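Side-chain contacts in chloroplastic group IIB intron splicing facilitator CRS2, chloroplastic (Zea mays, PDB 1RYB), which is required for splicing group IIB introns in chloroplasts, acting in complexes with CAF1 or CAF2, and has no peptidyl-tRNA hydrolase activity despite its peptidyl-tRNA hydrolase fold: residues D43-A46 and A47-I51; R126-G129 and L130-V133; A185-T188 and L189-G193. All coordinates share one frame; numbering follows the deposited sequence.

How the interactions relate
Interactions 1 and 3 touch each other, their centres 15 Å apart, on the C-terminal ends of helices 37-48 and 169-192. Two links join them: a salt bridge from Glu-49 OE1 to Arg-187 NH2 at 3.0 Å, and apolar packing of Ile-45 CD1 on Val-186 CG2 at 4.0 Å. Interaction 2 lies across the centre of the chain from both, with its own centre about 25 Å from that of interaction 1 and 24 Å from that of interaction 3. It opens helix 128-136 beside the residues that correspond to the hydrolase active site, Asp-107 and His-35, and holds Asn-128, a tRNA-binding position by similarity. Interaction 3 lies away from these sites.

Interaction 1: residues D43-A46 and A47-I51; sequences DRIA and AEEGI
Ala-46 and Ile-51 meet where a Schellman motif closes helix 37-48: Ile-51 N donates to Ala-46 O at 2.9 Å, and Gly-50, with its positive phi, is the C-prime residue that turns the chain back. Gly-50 N donates to Ala-47 O. Ala-46 CB lies 4.4 Å from Ile-51 CB, and both side chains pack on Val-74 of strand 70-77. One turn back, Asp-43 O accepts from Ala-47 N at 3.0 Å, and Ala-47 CB sits 3.6 Å from that oxygen. On the side toward helix 169-192, an i to i+4 salt bridge forms. Arg-44, its chain bent at chi2 (66°), offers its guanidinium edge to Glu-48, OE1 lying almost in the guanidinium plane and 2.7 Å from NH1; the two flat groups are turned 56° apart. The guanidinium also pairs through NE with Glu-180 of helix 169-192, so one arginine serves two acids. A methionine in its place would probably deprive Glu-48 and Glu-180 of this shared cation and remove this charged link between the helices, leaving the apolar packing on Val-183. Glu-48 OE1 takes NH1 from above the carboxylate plane, with a second, weak bond from NH2 at 3.2 Å.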
loop_
_atom_site.group_PDB
_atom_site.type_symbol
_atom_site.label_atom_id
_atom_site.label_comp_id
_atom_site.label_asym_id
_atom_site.label_seq_id
_atom_site.Cartn_x
_atom_site.Cartn_y
_atom_site.Cartn_z
ATOM N N ASP A 43 -3.297 4.059 6.756
ATOM C CA ASP A 43 -3.730 4.704 7.984
ATOM C C ASP A 43 -4.823 5.661 7.708
ATOM O O ASP A 43 -5.736 5.797 8.468
ATOM C CB ASP A 43 -2.601 5.489 8.684
ATOM C CG ASP A 43 -1.634 4.554 9.417
ATOM O OD1 ASP A 43 -1.935 3.460 9.833
ATOM O OD2 ASP A 43 -0.441 5.085 9.588
ATOM N N ARG A 44 -4.702 6.341 6.614
ATOM C CA ARG A 44 -5.683 7.337 6.230
ATOM C C ARG A 44 -6.960 6.677 5.800
ATOM O O ARG A 44 -8.051 7.124 6.125
ATOM C CB ARG A 44 -5.091 8.265 5.163
ATOM C CG ARG A 44 -6.089 9.273 4.648
ATOM C CD ARG A 44 -6.549 10.322 5.690
ATOM N NE ARG A 44 -7.559 11.206 5.060
ATOM C CZ ARG A 44 -8.894 11.016 5.028
ATOM N NH1 ARG A 44 -9.530 10.029 5.668
ATOM N NH2 ARG A 44 -9.627 11.884 4.348
ATOM N N ILE A 45 -6.867 5.562 5.083
ATOM C CA ILE A 45 -8.096 4.854 4.696
ATOM C C ILE A 45 -8.800 4.332 5.948
ATOM O O ILE A 45 -10.041 4.473 6.126
ATOM C CB ILE A 45 -7.785 3.713 3.724
ATOM C CG1 ILE A 45 -7.335 4.357 2.391
ATOM C CG2 ILE A 45 -8.983 2.753 3.521
ATOM C CD1 ILE A 45 -6.598 3.351 1.514
ATOM N N ALA A 46 -8.031 3.769 6.821
ATOM C CA ALA A 46 -8.591 3.220 8.044
ATOM C C ALA A 46 -9.284 4.281 8.829
ATOM O O ALA A 46 -10.403 4.120 9.324
ATOM C CB ALA A 46 -7.509 2.575 8.894
ATOM N N ALA A 47 -8.657 5.401 8.936
ATOM C CA ALA A 47 -9.309 6.475 9.613
ATOM C C ALA A 47 -10.639 6.863 8.938
ATOM O O ALA A 47 -11.637 7.059 9.591
ATOM C CB ALA A 47 -8.412 7.714 9.799
ATOM N N GLU A 48 -10.623 7.077 7.637
ATOM C CA GLU A 48 -11.791 7.465 6.946
ATOM C C GLU A 48 -12.901 6.451 7.043
ATOM O O GLU A 48 -14.039 6.818 7.002
ATOM C CB GLU A 48 -11.441 7.659 5.504
ATOM C CG GLU A 48 -12.630 8.030 4.616
ATOM C CD GLU A 48 -12.843 9.517 4.641
ATOM O OE1 GLU A 48 -12.228 10.252 5.402
ATOM O OE2 GLU A 48 -13.741 9.918 3.774
ATOM N N GLU A 49 -12.633 5.167 7.162
ATOM C CA GLU A 49 -13.731 4.243 7.192
ATOM C C GLU A 49 -14.079 3.731 8.591
ATOM O O GLU A 49 -14.793 2.721 8.751
ATOM C CB GLU A 49 -13.484 2.997 6.283
ATOM C CG GLU A 49 -13.018 3.277 4.833
ATOM C CD GLU A 49 -14.069 4.004 4.005
ATOM O OE1 GLU A 49 -13.806 4.785 3.113
ATOM O OE2 GLU A 49 -15.276 3.825 4.463
ATOM N N GLY A 50 -13.507 4.371 9.620
ATOM C CA GLY A 50 -13.785 4.034 11.011
ATOM C C GLY A 50 -13.291 2.695 11.386
ATOM O O GLY A 50 -13.964 1.936 12.131
ATOM N N ILE A 51 -12.046 2.413 10.931
ATOM C CA ILE A 51 -11.470 1.116 11.260
ATOM C C ILE A 51 -10.293 1.284 12.199
ATOM O O ILE A 51 -9.428 2.117 12.002
ATOM C CB ILE A 51 -11.080 0.263 10.018
ATOM C CG1 ILE A 51 -12.260 -0.017 9.122
ATOM C CG2 ILE A 51 -10.497 -1.049 10.471
ATOM C CD1 ILE A 51 -11.804 -0.441 7.695
#

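Interaction 2: residues R126-G129 and L130-V133; sequences RHNG and LQNV
His-127 caps the helix that starts beside it: from the N-cap position of helix 128-136 its ring nitrogen ND1 accepts from Leu-130 N at 3.1 Å, a fairly straight bond (163°) whose donor is tilted 23° out of the ring plane. A weak second bond comes to the same ND1 from Gly-129 N. CG of His-127 stands opposite its backbone N (chi1 -175°), which brings the ring to the helix start, and its turn about CB-CG presents the ND1 edge to the two amides.

Backbone bonds follow at once. His-127 O receives Gln-131 N at 2.8 Å, Asn-128 O receives Asn-132 N, and Gly-129 O receives Val-133 N at 3.0 Å. Val-133 CG2 lies 3.3 Å from the same Gly-129 O.

A water adds a polar link on the outer side. It donates to Asn-128 O at 2.8 Å and, weakly, to Gln-131 OE1 at 3.2 Å. The Asn-128 and Gln-131 side chains run side by side in the same direction. Asn-128 and Asn-82, both tRNA-binding positions by similarity, are joined through Asn-128 ND2.

Apolar contact is lighter. His-127 CB and Leu-130 CB approach to 4.0 Å as the two side chains cross at about a right angle, and Leu-130 continues onto Leu-104 and Tyr-106 of strand 102-108.

Since ND1 accepts, NE2 is left as the likely N-H donor of the hydrogen bond to Asp-107 OD1. The ring is thereby gripped at both nitrogens, joining the start of the helix to the aspartate assigned by similarity to stabilise the histidine at the hydrolase active-site position, His-35.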
loop_
_atom_site.group_PDB
_atom_site.type_symbol
_atom_site.label_atom_id
_atom_site.label_comp_id
_atom_site.label_asym_id
_atom_site.label_seq_id
_atom_site.Cartn_x
_atom_site.Cartn_y
_atom_site.Cartn_z
ATOM N N ARG A 126 11.091 -3.712 -9.175
ATOM C CA ARG A 126 12.260 -3.849 -8.284
ATOM C C ARG A 126 11.983 -3.382 -6.872
ATOM O O ARG A 126 12.911 -3.089 -6.082
ATOM C CB ARG A 126 13.510 -3.153 -8.861
ATOM C CG ARG A 126 13.904 -3.782 -10.213
ATOM C CD ARG A 126 15.104 -3.073 -10.859
ATOM N NE ARG A 126 14.920 -1.634 -10.916
ATOM C CZ ARG A 126 15.932 -0.810 -10.977
ATOM N NH1 ARG A 126 15.774 0.515 -10.974
ATOM N NH2 ARG A 126 17.152 -1.346 -11.077
ATOM N N HIS A 127 10.700 -3.243 -6.569
ATOM C CA HIS A 127 10.331 -2.859 -5.226
ATOM C C HIS A 127 10.383 -4.158 -4.397
ATOM O O HIS A 127 9.703 -5.121 -4.713
ATOM C CB HIS A 127 8.897 -2.222 -5.231
ATOM C CG HIS A 127 8.510 -1.679 -3.859
ATOM N ND1 HIS A 127 8.203 -2.512 -2.753
ATOM C CD2 HIS A 127 8.385 -0.390 -3.451
ATOM C CE1 HIS A 127 7.878 -1.703 -1.736
ATOM N NE2 HIS A 127 7.998 -0.421 -2.119
ATOM N N ASN A 128 11.249 -4.199 -3.394
ATOM C CA ASN A 128 11.461 -5.415 -2.631
ATOM C C ASN A 128 10.211 -5.967 -1.980
ATOM O O ASN A 128 10.041 -7.206 -1.875
ATOM C CB ASN A 128 12.515 -5.156 -1.540
ATOM C CG ASN A 128 13.889 -5.130 -2.148
ATOM O OD1 ASN A 128 14.036 -5.197 -3.377
ATOM N ND2 ASN A 128 14.909 -5.042 -1.291
ATOM N N GLY A 129 9.361 -5.046 -1.489
ATOM C CA GLY A 129 8.181 -5.467 -0.822
ATOM C C GLY A 129 7.216 -6.060 -1.820
ATOM O O GLY A 129 6.565 -7.073 -1.583
ATOM N N LEU A 130 7.010 -5.384 -2.892
ATOM C CA LEU A 130 6.089 -5.911 -3.918
ATOM C C LEU A 130 6.618 -7.234 -4.482
ATOM O O LEU A 130 5.880 -8.175 -4.693
ATOM C CB LEU A 130 5.922 -4.869 -5.034
ATOM C CG LEU A 130 4.719 -4.987 -5.896
ATOM C CD1 LEU A 130 3.454 -5.211 -5.045
ATOM C CD2 LEU A 130 4.668 -3.574 -6.547
ATOM N N GLN A 131 7.918 -7.302 -4.633
ATOM C CA GLN A 131 8.471 -8.518 -5.121
ATOM C C GLN A 131 8.160 -9.673 -4.179
ATOM O O GLN A 131 7.778 -10.742 -4.602
ATOM C CB GLN A 131 9.984 -8.346 -5.291
ATOM C CG GLN A 131 10.595 -9.682 -5.756
ATOM C CD GLN A 131 12.103 -9.620 -5.835
ATOM O OE1 GLN A 131 12.744 -8.655 -5.339
ATOM N NE2 GLN A 131 12.690 -10.658 -6.430
ATOM N N ASN A 132 8.376 -9.496 -2.879
ATOM C CA ASN A 132 8.062 -10.553 -1.942
ATOM C C ASN A 132 6.575 -10.902 -1.909
ATOM O O ASN A 132 6.216 -12.060 -1.686
ATOM C CB ASN A 132 8.530 -10.177 -0.507
ATOM C CG ASN A 132 8.499 -11.343 0.447
ATOM O OD1 ASN A 132 7.669 -11.405 1.366
ATOM N ND2 ASN A 132 9.357 -12.347 0.189
ATOM N N VAL A 133 5.672 -9.903 -2.117
ATOM C CA VAL A 133 4.209 -10.224 -2.128
ATOM C C VAL A 133 3.895 -11.131 -3.287
ATOM O O VAL A 133 3.188 -12.078 -3.174
ATOM C CB VAL A 133 3.323 -8.964 -2.204
ATOM C CG1 VAL A 133 1.850 -9.315 -2.434
ATOM C CG2 VAL A 133 3.521 -8.062 -0.954
HETATM O O HOH W 1 12.125 -8.974 -2.198
#

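Interaction 3: residues A185-T188 and L189-G193; sequences AVRT and LVLKG
Val-186 and Val-190 touch one turn apart near the C-terminal end of helix 169-192, CG1 of the first 4.1 Å from CG2 of the second, their side chains oblique. Both valines hold CG1 opposite the backbone N, and in Val-190 (chi1 171°) this leaves CG2 beside its own N, where it rests 3.2 Å from Val-186 O. That carbonyl also receives Val-190 N in a nearly straight bond (173°). This helix end packs on strands 18-22, 102-108 and 60-67: Val-186 on Ile-20 and Leu-103, Leu-189 on Trp-18 and Leu-103, Val-190 on Trp-18 and Ile-67.

On the neighbouring side of the helix Arg-187 and Leu-191 run side by side in the same direction. Each places CG next to its backbone N; the arginine then bends at chi3 (46°), so that NH1 lies 3.5 Å from Leu-191 CD1. The leucine stays close to the main chain, its CG 3.2 Å from Arg-187 O.

Thr-188 turns OG1 back to the carbonyl oxygen of Asp-184. Thr-188 O takes Lys-192 N at 3.0 Å, and the lysine's CG, set between its backbone N and carbonyl carbon, lies 3.4 Å from the same oxygen.

Aliphatic carbons thus lie beside the carbonyls of Val-186, Arg-187 and Thr-188, while Arg-187 and Thr-188 have polar partners outside the two segments: contact between Arg-187 and Leu-191 is van der Waals in kind, and the arginine's charge is met by Glu-49.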
loop_
_atom_site.group_PDB
_atom_site.type_symbol
_atom_site.label_atom_id
_atom_site.label_comp_id
_atom_site.label_asym_id
_atom_site.label_seq_id
_atom_site.Cartn_x
_atom_site.Cartn_y
_atom_site.Cartn_z
ATOM N N ALA A 185 -9.947 7.293 -4.348
ATOM C CA ALA A 185 -9.700 6.338 -5.435
ATOM C C ALA A 185 -9.913 4.937 -4.937
ATOM O O ALA A 185 -10.376 4.057 -5.643
ATOM C CB ALA A 185 -8.237 6.405 -5.904
ATOM N N VAL A 186 -9.419 4.673 -3.693
ATOM C CA VAL A 186 -9.542 3.296 -3.164
ATOM C C VAL A 186 -11.004 2.938 -2.897
ATOM O O VAL A 186 -11.465 1.882 -3.270
ATOM C CB VAL A 186 -8.636 3.079 -1.909
ATOM C CG1 VAL A 186 -9.003 1.730 -1.234
ATOM C CG2 VAL A 186 -7.194 3.096 -2.393
ATOM N N ARG A 187 -11.740 3.849 -2.290
ATOM C CA ARG A 187 -13.162 3.588 -2.100
ATOM C C ARG A 187 -13.842 3.269 -3.362
ATOM O O ARG A 187 -14.690 2.411 -3.469
ATOM C CB ARG A 187 -13.834 4.802 -1.584
ATOM C CG ARG A 187 -13.628 4.997 -0.137
ATOM C CD ARG A 187 -14.609 6.020 0.425
ATOM N NE ARG A 187 -15.987 5.817 -0.018
ATOM C CZ ARG A 187 -16.934 5.276 0.774
ATOM N NH1 ARG A 187 -18.213 5.087 0.389
ATOM N NH2 ARG A 187 -16.573 4.879 1.978
ATOM N N THR A 188 -13.561 4.073 -4.379
ATOM C CA THR A 188 -14.190 3.842 -5.705
ATOM C C THR A 188 -13.778 2.525 -6.307
ATOM O O THR A 188 -14.613 1.759 -6.787
ATOM C CB THR A 188 -13.856 4.977 -6.703
ATOM O OG1 THR A 188 -14.392 6.180 -6.157
ATOM C CG2 THR A 188 -14.516 4.660 -8.089
ATOM N N LEU A 189 -12.491 2.222 -6.285
ATOM C CA LEU A 189 -12.099 0.918 -6.778
ATOM C C LEU A 189 -12.825 -0.197 -6.085
ATOM O O LEU A 189 -13.256 -1.146 -6.707
ATOM C CB LEU A 189 -10.553 0.732 -6.617
ATOM C CG LEU A 189 -10.039 -0.684 -6.849
ATOM C CD1 LEU A 189 -10.061 -0.997 -8.334
ATOM C CD2 LEU A 189 -8.630 -0.788 -6.319
ATOM N N VAL A 190 -12.845 -0.167 -4.769
ATOM C CA VAL A 190 -13.491 -1.223 -3.973
ATOM C C VAL A 190 -14.988 -1.317 -4.224
ATOM O O VAL A 190 -15.494 -2.400 -4.430
ATOM C CB VAL A 190 -13.227 -0.959 -2.524
ATOM C CG1 VAL A 190 -14.068 -1.911 -1.648
ATOM C CG2 VAL A 190 -11.705 -1.125 -2.302
ATOM N N LEU A 191 -15.708 -0.175 -4.273
ATOM C CA LEU A 191 -17.162 -0.206 -4.565
ATOM C C LEU A 191 -17.614 -0.573 -6.005
ATOM O O LEU A 191 -18.667 -1.204 -6.236
ATOM C CB LEU A 191 -17.814 1.105 -4.114
ATOM C CG LEU A 191 -17.574 1.383 -2.652
ATOM C CD1 LEU A 191 -18.106 2.752 -2.234
ATOM C CD2 LEU A 191 -18.255 0.284 -1.842
ATOM N N LYS A 192 -16.865 -0.141 -7.005
ATOM C CA LYS A 192 -17.257 -0.330 -8.384
ATOM C C LYS A 192 -17.448 -1.742 -8.838
ATOM O O LYS A 192 -18.180 -1.979 -9.817
ATOM C CB LYS A 192 -16.479 0.504 -9.417
ATOM C CG LYS A 192 -15.049 0.026 -9.648
ATOM C CD LYS A 192 -14.295 0.734 -10.809
ATOM C CE LYS A 192 -12.909 0.118 -11.043
ATOM N NZ LYS A 192 -12.983 -1.275 -11.552
ATOM N N GLY A 193 -16.784 -2.648 -8.151
ATOM C CA GLY A 193 -16.906 -4.074 -8.432
ATOM C C GLY A 193 -16.388 -4.349 -9.820
ATOM O O GLY A 193 -15.393 -3.731 -10.164
#